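Local structure of glycerate dehydrogenase related protein (Thermoplasma acidophilum, 3GVX) at residues L223-W236 and N246-G258. The protein is a D-isomer specific 2-hydroxyacid dehydrogenase family member that probably reduces glyoxylate or hydroxypyruvate with NAD(P)H. Numbering follows the deposited sequence.
Sequences LKERSDVWYLSDVW and NLRNAILSPHVAG. With K (potassium ion), chain D.
Tyr231, Leu232 and Ser233 pair in parallel with Ala250, Ile251 and Leu252. These are the last two strands of the Rossmann-type NAD-binding domain, and 250-252 is outermost within the chain. Ser233 N bonds to Ile251 O, and Ser253 N to Ser233 O at 2.9 Å. The Leu232 and Ile251 side chains run alongside each other (CD2 to CG1 3.5 Å) against helix 79-97. On the other face of the sheet, Leu252 CD2 packs on Trp236 CZ3 at 3.6 Å. Asn249 CA makes a CH-pi contact over one face of Trp230, 3.4 Å from the six-membered ring centroid.

The tight end is at Asp234, where three donors grip one buried carboxylate. CG sits anti to the backbone N (chi1 180°), which carries the carboxylate across to the turn after Ser253. OD1 takes Ser253 OG on its anti lone pair and Val256 N on its syn one. Ser253 OG also bonds to His88. Just beyond, Val256 O and Ala257 O bind potassium with His88 of the same chain and Thr117 of the second subunit.

The solvent side is looser. Exposed Arg248 reaches Ser227 O through NH2 by a weak bond, 2.8 Å but bent to 121°. Back at Asp234, Ala257 N meets OD2 from above the carboxylate plane at 2.9 Å.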
ATOM      1  N   LEU B 223      22.505  -5.792  12.739  1.00 40.91           N
ATOM      2  CA  LEU B 223      22.457  -4.925  11.567  1.00 42.53           C
ATOM      3  C   LEU B 223      23.839  -4.652  11.002  1.00 41.99           C
ATOM      4  O   LEU B 223      23.987  -4.342   9.826  1.00 42.43           O
ATOM      5  CB  LEU B 223      21.738  -3.617  11.904  1.00 42.76           C
ATOM      6  CG  LEU B 223      20.238  -3.858  12.117  1.00 44.03           C
ATOM      7  CD1 LEU B 223      19.557  -2.576  12.566  1.00 42.98           C
ATOM      8  CD2 LEU B 223      19.627  -4.394  10.816  1.00 44.86           C
ATOM      9  N   LYS B 224      24.854  -4.776  11.849  1.00 43.33           N
ATOM     10  CA  LYS B 224      26.236  -4.581  11.427  1.00 44.17           C
ATOM     11  C   LYS B 224      26.739  -5.835  10.731  1.00 43.64           C
ATOM     12  O   LYS B 224      27.384  -5.772   9.695  1.00 43.88           O
ATOM     13  CB  LYS B 224      27.121  -4.280  12.639  1.00 46.25           C
ATOM     14  CG  LYS B 224      26.871  -2.941  13.281  1.00 50.70           C
ATOM     15  CD  LYS B 224      27.743  -1.879  12.643  1.00 54.23           C
ATOM     16  CE  LYS B 224      27.231  -0.494  12.975  1.00 54.93           C
ATOM     17  NZ  LYS B 224      28.061   0.520  12.284  1.00 54.26           N
ATOM     18  N   GLU B 225      26.438  -6.981  11.317  1.00 43.98           N
ATOM     19  CA  GLU B 225      26.864  -8.257  10.758  1.00 46.17           C
ATOM     20  C   GLU B 225      26.209  -8.493   9.450  1.00 45.60           C
ATOM     21  O   GLU B 225      26.825  -8.670   8.405  1.00 46.57           O
ATOM     22  CB  GLU B 225      26.398  -9.401  11.620  1.00 48.28           C
ATOM     23  CG  GLU B 225      27.070  -9.586  12.905  1.00 53.09           C
ATOM     24  CD  GLU B 225      26.473 -10.780  13.601  1.00 55.50           C
ATOM     25  OE1 GLU B 225      25.962 -11.667  12.876  1.00 54.50           O
ATOM     26  OE2 GLU B 225      26.509 -10.834  14.851  1.00 55.30           O
ATOM     27  N   ARG B 226      24.901  -8.555   9.594  1.00 44.26           N
ATOM     28  CA  ARG B 226      23.973  -8.796   8.529  1.00 43.91           C
ATOM     29  C   ARG B 226      23.476  -7.508   7.856  1.00 44.19           C
ATOM     30  O   ARG B 226      22.310  -7.136   7.987  1.00 43.46           O
ATOM     31  CB  ARG B 226      22.791  -9.553   9.095  1.00 44.39           C
ATOM     32  CG  ARG B 226      21.911  -9.975   8.021  1.00 46.62           C
ATOM     33  CD  ARG B 226      22.692 -10.955   7.213  1.00 47.40           C
ATOM     34  NE  ARG B 226      22.175 -12.253   7.542  1.00 50.98           N
ATOM     35  CZ  ARG B 226      21.046 -12.707   7.034  1.00 50.90           C
ATOM     36  NH1 ARG B 226      20.377 -11.956   6.170  1.00 46.46           N
ATOM     37  NH2 ARG B 226      20.556 -13.865   7.435  1.00 52.07           N
ATOM     38  N   SER B 227      24.358  -6.845   7.117  1.00 42.67           N
ATOM     39  CA  SER B 227      24.045  -5.590   6.436  1.00 41.18           C
ATOM     40  C   SER B 227      22.963  -5.587   5.346  1.00 40.08           C
ATOM     41  O   SER B 227      22.626  -4.520   4.836  1.00 39.39           O
ATOM     42  CB  SER B 227      25.324  -4.990   5.838  1.00 43.36           C
ATOM     43  OG  SER B 227      25.758  -5.711   4.702  1.00 44.23           O
ATOM     44  N   ASP B 228      22.438  -6.751   4.968  1.00 38.28           N
ATOM     45  CA  ASP B 228      21.388  -6.826   3.938  1.00 37.29           C
ATOM     46  C   ASP B 228      20.028  -6.680   4.609  1.00 36.72           C
ATOM     47  O   ASP B 228      19.022  -6.404   3.962  1.00 36.61           O
ATOM     48  CB  ASP B 228      21.448  -8.170   3.226  1.00 35.79           C
ATOM     49  CG  ASP B 228      21.441  -9.325   4.204  1.00 37.37           C
ATOM     50  OD1 ASP B 228      22.313  -9.339   5.092  1.00 34.09           O
ATOM     51  OD2 ASP B 228      20.566 -10.206   4.103  1.00 39.24           O
ATOM     52  N   VAL B 229      20.012  -6.873   5.921  1.00 35.47           N
ATOM     53  CA  VAL B 229      18.786  -6.777   6.694  1.00 33.99           C
ATOM     54  C   VAL B 229      18.499  -5.351   7.118  1.00 32.25           C
ATOM     55  O   VAL B 229      19.391  -4.615   7.537  1.00 34.26           O
ATOM     56  CB  VAL B 229      18.850  -7.681   7.950  1.00 34.57           C
ATOM     57  CG1 VAL B 229      17.589  -7.497   8.796  1.00 34.94           C
ATOM     58  CG2 VAL B 229      19.012  -9.138   7.526  1.00 33.68           C
ATOM     59  N   TRP B 230      17.242  -4.957   6.980  1.00 31.01           N
ATOM     60  CA  TRP B 230      16.844  -3.623   7.364  1.00 29.36           C
ATOM     61  C   TRP B 230      15.868  -3.690   8.497  1.00 30.29           C
ATOM     62  O   TRP B 230      15.152  -4.670   8.672  1.00 30.18           O
ATOM     63  CB  TRP B 230      16.239  -2.857   6.182  1.00 28.05           C
ATOM     64  CG  TRP B 230      17.275  -2.270   5.308  1.00 27.50           C
ATOM     65  CD1 TRP B 230      18.245  -2.949   4.634  1.00 26.07           C
ATOM     66  CD2 TRP B 230      17.489  -0.879   5.028  1.00 28.22           C
ATOM     67  NE1 TRP B 230      19.046  -2.076   3.948  1.00 28.59           N
ATOM     68  CE2 TRP B 230      18.603  -0.801   4.164  1.00 29.00           C
ATOM     69  CE3 TRP B 230      16.843   0.301   5.409  1.00 29.00           C
ATOM     70  CZ2 TRP B 230      19.094   0.421   3.682  1.00 30.29           C
ATOM     71  CZ3 TRP B 230      17.329   1.517   4.924  1.00 29.76           C
ATOM     72  CH2 TRP B 230      18.440   1.563   4.066  1.00 29.82           C
ATOM     73  N   TYR B 231      15.850  -2.626   9.275  1.00 31.24           N
ATOM     74  CA  TYR B 231      14.957  -2.548  10.399  1.00 31.90           C
ATOM     75  C   TYR B 231      14.194  -1.254  10.275  1.00 31.92           C
ATOM     76  O   TYR B 231      14.766  -0.178  10.378  1.00 31.90           O
ATOM     77  CB  TYR B 231      15.759  -2.574  11.700  1.00 35.24           C
ATOM     78  CG  TYR B 231      14.905  -2.531  12.943  1.00 35.75           C
ATOM     79  CD1 TYR B 231      13.949  -3.508  13.186  1.00 36.18           C
ATOM     80  CD2 TYR B 231      15.070  -1.526  13.889  1.00 36.87           C
ATOM     81  CE1 TYR B 231      13.163  -3.478  14.338  1.00 37.39           C
ATOM     82  CE2 TYR B 231      14.297  -1.483  15.056  1.00 37.10           C
ATOM     83  CZ  TYR B 231      13.350  -2.466  15.277  1.00 37.45           C
ATOM     84  OH  TYR B 231      12.608  -2.449  16.432  1.00 37.64           O
ATOM     85  N   LEU B 232      12.897  -1.358  10.025  1.00 33.46           N
ATOM     86  CA  LEU B 232      12.068  -0.173   9.900  1.00 34.96           C
ATOM     87  C   LEU B 232      11.192  -0.125  11.129  1.00 34.68           C
ATOM     88  O   LEU B 232      10.433  -1.052  11.402  1.00 34.12           O
ATOM     89  CB  LEU B 232      11.209  -0.261   8.645  1.00 33.49           C
ATOM     90  CG  LEU B 232      11.971  -0.817   7.447  1.00 34.93           C
ATOM     91  CD1 LEU B 232      10.990  -0.949   6.301  1.00 32.11           C
ATOM     92  CD2 LEU B 232      13.176   0.075   7.084  1.00 31.97           C
ATOM     93  N   SER B 233      11.288   0.957  11.880  1.00 35.31           N
ATOM     94  CA  SER B 233      10.489   1.017  13.083  1.00 35.96           C
ATOM     95  C   SER B 233       9.836   2.341  13.380  1.00 35.04           C
ATOM     96  O   SER B 233      10.351   3.417  13.076  1.00 36.04           O
ATOM     97  CB  SER B 233      11.332   0.572  14.275  1.00 37.56           C
ATOM     98  OG  SER B 233      10.508   0.291  15.380  1.00 42.09           O
ATOM     99  N   ASP B 234       8.666   2.237  13.982  1.00 34.37           N
ATOM    100  CA  ASP B 234       7.932   3.411  14.369  1.00 33.49           C
ATOM    101  C   ASP B 234       8.118   3.607  15.869  1.00 35.26           C
ATOM    102  O   ASP B 234       7.590   4.548  16.438  1.00 33.95           O
ATOM    103  CB  ASP B 234       6.457   3.249  14.033  1.00 30.74           C
ATOM    104  CG  ASP B 234       5.645   4.450  14.429  1.00 29.81           C
ATOM    105  OD1 ASP B 234       6.002   5.585  14.037  1.00 27.67           O
ATOM    106  OD2 ASP B 234       4.644   4.262  15.142  1.00 32.24           O
ATOM    107  N   VAL B 235       8.876   2.712  16.499  1.00 36.14           N
ATOM    108  CA  VAL B 235       9.121   2.796  17.936  1.00 38.52           C
ATOM    109  C   VAL B 235      10.572   2.539  18.291  1.00 40.48           C
ATOM    110  O   VAL B 235      11.193   1.586  17.817  1.00 42.14           O
ATOM    111  CB  VAL B 235       8.265   1.792  18.717  1.00 37.14           C
ATOM    112  CG1 VAL B 235       6.788   2.031  18.433  1.00 36.40           C
ATOM    113  CG2 VAL B 235       8.698   0.373  18.377  1.00 36.31           C
ATOM    114  N   TRP B 236      11.114   3.398  19.135  1.00 41.91           N
ATOM    115  CA  TRP B 236      12.494   3.260  19.539  1.00 43.64           C
ATOM    116  C   TRP B 236      12.589   3.057  21.045  1.00 43.51           C
ATOM    117  O   TRP B 236      11.645   3.359  21.763  1.00 44.52           O
ATOM    118  CB  TRP B 236      13.264   4.498  19.094  1.00 43.80           C
ATOM    119  CG  TRP B 236      14.703   4.270  19.097  1.00 45.72           C
ATOM    120  CD1 TRP B 236      15.576   4.649  20.064  1.00 47.17           C
ATOM    121  CD2 TRP B 236      15.471   3.576  18.106  1.00 45.80           C
ATOM    122  NE1 TRP B 236      16.838   4.236  19.749  1.00 48.49           N
ATOM    123  CE2 TRP B 236      16.807   3.571  18.554  1.00 47.12           C
ATOM    124  CE3 TRP B 236      15.163   2.951  16.894  1.00 44.16           C
ATOM    125  CZ2 TRP B 236      17.838   2.980  17.834  1.00 46.04           C
ATOM    126  CZ3 TRP B 236      16.188   2.360  16.180  1.00 45.40           C
ATOM    127  CH2 TRP B 236      17.513   2.376  16.657  1.00 46.44           C
ATOM    128  N   ASN B 246      21.290   6.694  14.575  1.00 50.95           N
ATOM    129  CA  ASN B 246      21.814   6.901  13.223  1.00 50.92           C
ATOM    130  C   ASN B 246      22.343   5.627  12.556  1.00 50.06           C
ATOM    131  O   ASN B 246      23.551   5.466  12.362  1.00 49.81           O
ATOM    132  CB  ASN B 246      22.914   7.968  13.220  1.00 50.95           C
ATOM    133  CG  ASN B 246      23.258   8.441  11.816  1.00 53.47           C
ATOM    134  OD1 ASN B 246      22.900   7.797  10.826  1.00 53.91           O
ATOM    135  ND2 ASN B 246      23.960   9.561  11.723  1.00 55.32           N
ATOM    136  N   LEU B 247      21.421   4.734  12.206  1.00 48.53           N
ATOM    137  CA  LEU B 247      21.741   3.470  11.542  1.00 47.23           C
ATOM    138  C   LEU B 247      21.601   3.631  10.031  1.00 46.23           C
ATOM    139  O   LEU B 247      20.741   4.380   9.565  1.00 46.95           O
ATOM    140  CB  LEU B 247      20.790   2.368  12.028  1.00 47.28           C
ATOM    141  CG  LEU B 247      21.133   1.814  13.415  1.00 50.02           C
ATOM    142  CD1 LEU B 247      19.873   1.335  14.129  1.00 47.43           C
ATOM    143  CD2 LEU B 247      22.187   0.707  13.273  1.00 51.29           C
ATOM    144  N   ARG B 248      22.439   2.941   9.264  1.00 43.07           N
ATOM    145  CA  ARG B 248      22.325   3.034   7.817  1.00 41.59           C
ATOM    146  C   ARG B 248      21.084   2.275   7.390  1.00 40.97           C
ATOM    147  O   ARG B 248      20.107   2.871   6.935  1.00 40.14           O
ATOM    148  CB  ARG B 248      23.530   2.428   7.093  1.00 40.90           C
ATOM    149  CG  ARG B 248      23.312   2.369   5.581  1.00 40.92           C
ATOM    150  CD  ARG B 248      24.458   1.700   4.816  1.00 41.06           C
ATOM    151  NE  ARG B 248      24.151   0.319   4.448  1.00 42.30           N
ATOM    152  CZ  ARG B 248      23.964  -0.685   5.296  1.00 41.17           C
ATOM    153  NH1 ARG B 248      24.055  -0.480   6.589  1.00 44.03           N
ATOM    154  NH2 ARG B 248      23.680  -1.893   4.836  1.00 40.59           N
ATOM    155  N   ASN B 249      21.132   0.957   7.570  1.00 38.96           N
ATOM    156  CA  ASN B 249      20.040   0.066   7.190  1.00 37.20           C
ATOM    157  C   ASN B 249      18.798   0.119   8.079  1.00 36.05           C
ATOM    158  O   ASN B 249      18.389  -0.881   8.650  1.00 34.60           O
ATOM    159  CB  ASN B 249      20.541  -1.387   7.072  1.00 35.82           C
ATOM    160  CG  ASN B 249      21.471  -1.800   8.220  1.00 36.12           C
ATOM    161  OD1 ASN B 249      21.710  -2.991   8.432  1.00 34.94           O
ATOM    162  ND2 ASN B 249      22.002  -0.822   8.950  1.00 32.73           N
ATOM    163  N   ALA B 250      18.203   1.301   8.180  1.00 36.28           N
ATOM    164  CA  ALA B 250      16.990   1.486   8.949  1.00 36.62           C
ATOM    165  C   ALA B 250      16.275   2.751   8.507  1.00 37.20           C
ATOM    166  O   ALA B 250      16.893   3.679   8.006  1.00 36.88           O
ATOM    167  CB  ALA B 250      17.318   1.562  10.446  1.00 38.02           C
ATOM    168  N   ILE B 251      14.959   2.749   8.665  1.00 36.10           N
ATOM    169  CA  ILE B 251      14.130   3.900   8.361  1.00 34.17           C
ATOM    170  C   ILE B 251      13.291   3.957   9.617  1.00 34.25           C
ATOM    171  O   ILE B 251      12.697   2.961  10.039  1.00 33.90           O
ATOM    172  CB  ILE B 251      13.207   3.693   7.151  1.00 34.51           C
ATOM    173  CG1 ILE B 251      14.021   3.316   5.916  1.00 33.37           C
ATOM    174  CG2 ILE B 251      12.425   4.967   6.890  1.00 31.26           C
ATOM    175  CD1 ILE B 251      13.204   3.220   4.654  1.00 33.06           C
ATOM    176  N   LEU B 252      13.249   5.127  10.225  1.00 34.63           N
ATOM    177  CA  LEU B 252      12.545   5.271  11.483  1.00 34.97           C
ATOM    178  C   LEU B 252      11.511   6.363  11.506  1.00 33.19           C
ATOM    179  O   LEU B 252      11.574   7.331  10.750  1.00 33.23           O
ATOM    180  CB  LEU B 252      13.553   5.554  12.601  1.00 34.78           C
ATOM    181  CG  LEU B 252      14.765   4.629  12.715  1.00 37.12           C
ATOM    182  CD1 LEU B 252      15.802   5.258  13.656  1.00 37.39           C
ATOM    183  CD2 LEU B 252      14.322   3.252  13.201  1.00 35.98           C
ATOM    184  N   SER B 253      10.556   6.201  12.401  1.00 33.12           N
ATOM    185  CA  SER B 253       9.529   7.203  12.587  1.00 36.47           C
ATOM    186  C   SER B 253       9.233   7.286  14.090  1.00 37.16           C
ATOM    187  O   SER B 253       9.311   6.296  14.802  1.00 36.42           O
ATOM    188  CB  SER B 253       8.270   6.883  11.771  1.00 34.54           C
ATOM    189  OG  SER B 253       7.723   5.623  12.081  1.00 39.70           O
ATOM    190  N   PRO B 254       8.898   8.486  14.579  1.00 38.75           N
ATOM    191  CA  PRO B 254       8.586   8.796  15.979  1.00 40.50           C
ATOM    192  C   PRO B 254       7.226   8.370  16.584  1.00 41.37           C
ATOM    193  O   PRO B 254       6.450   9.217  17.022  1.00 42.48           O
ATOM    194  CB  PRO B 254       8.802  10.308  16.034  1.00 40.21           C
ATOM    195  CG  PRO B 254       8.374  10.741  14.669  1.00 40.08           C
ATOM    196  CD  PRO B 254       9.026   9.720  13.788  1.00 39.21           C
ATOM    197  N   HIS B 255       6.942   7.069  16.612  1.00 40.59           N
ATOM    198  CA  HIS B 255       5.705   6.589  17.218  1.00 41.01           C
ATOM    199  C   HIS B 255       4.489   7.356  16.703  1.00 41.65           C
ATOM    200  O   HIS B 255       3.669   7.816  17.496  1.00 41.27           O
ATOM    201  CB  HIS B 255       5.806   6.782  18.734  1.00 43.35           C
ATOM    202  CG  HIS B 255       5.068   5.762  19.536  1.00 44.32           C
ATOM    203  ND1 HIS B 255       5.706   4.882  20.386  1.00 44.60           N
ATOM    204  CD2 HIS B 255       3.754   5.452  19.591  1.00 43.94           C
ATOM    205  CE1 HIS B 255       4.815   4.070  20.925  1.00 43.72           C
ATOM    206  NE2 HIS B 255       3.623   4.396  20.458  1.00 43.64           N
ATOM    207  N   VAL B 256       4.377   7.502  15.385  1.00 40.56           N
ATOM    208  CA  VAL B 256       3.258   8.219  14.778  1.00 39.64           C
ATOM    209  C   VAL B 256       2.370   7.312  13.933  1.00 37.67           C
ATOM    210  O   VAL B 256       1.460   7.782  13.277  1.00 36.80           O
ATOM    211  CB  VAL B 256       3.755   9.358  13.864  1.00 40.15           C
ATOM    212  CG1 VAL B 256       4.409  10.481  14.686  1.00 40.28           C
ATOM    213  CG2 VAL B 256       4.725   8.781  12.832  1.00 40.12           C
ATOM    214  N   ALA B 257       2.636   6.012  13.954  1.00 37.97           N
ATOM    215  CA  ALA B 257       1.854   5.072  13.153  1.00 37.98           C
ATOM    216  C   ALA B 257       0.348   5.146  13.416  1.00 38.44           C
ATOM    217  O   ALA B 257      -0.451   5.173  12.484  1.00 35.55           O
ATOM    218  CB  ALA B 257       2.359   3.640  13.364  1.00 36.10           C
ATOM    219  N   GLY B 258      -0.040   5.209  14.687  1.00 40.12           N
ATOM    220  CA  GLY B 258      -1.454   5.275  15.028  1.00 42.44           C
ATOM    221  C   GLY B 258      -1.955   6.679  15.292  1.00 44.24           C
ATOM    222  O   GLY B 258      -2.913   6.892  16.035  1.00 44.48           O
TER
HETATM  223  K     K D 291       1.177   7.087  10.365  1.00 44.78           K
HETATM  224  O   HOH W   1      -0.751   6.034   9.030  1.00 34.71           O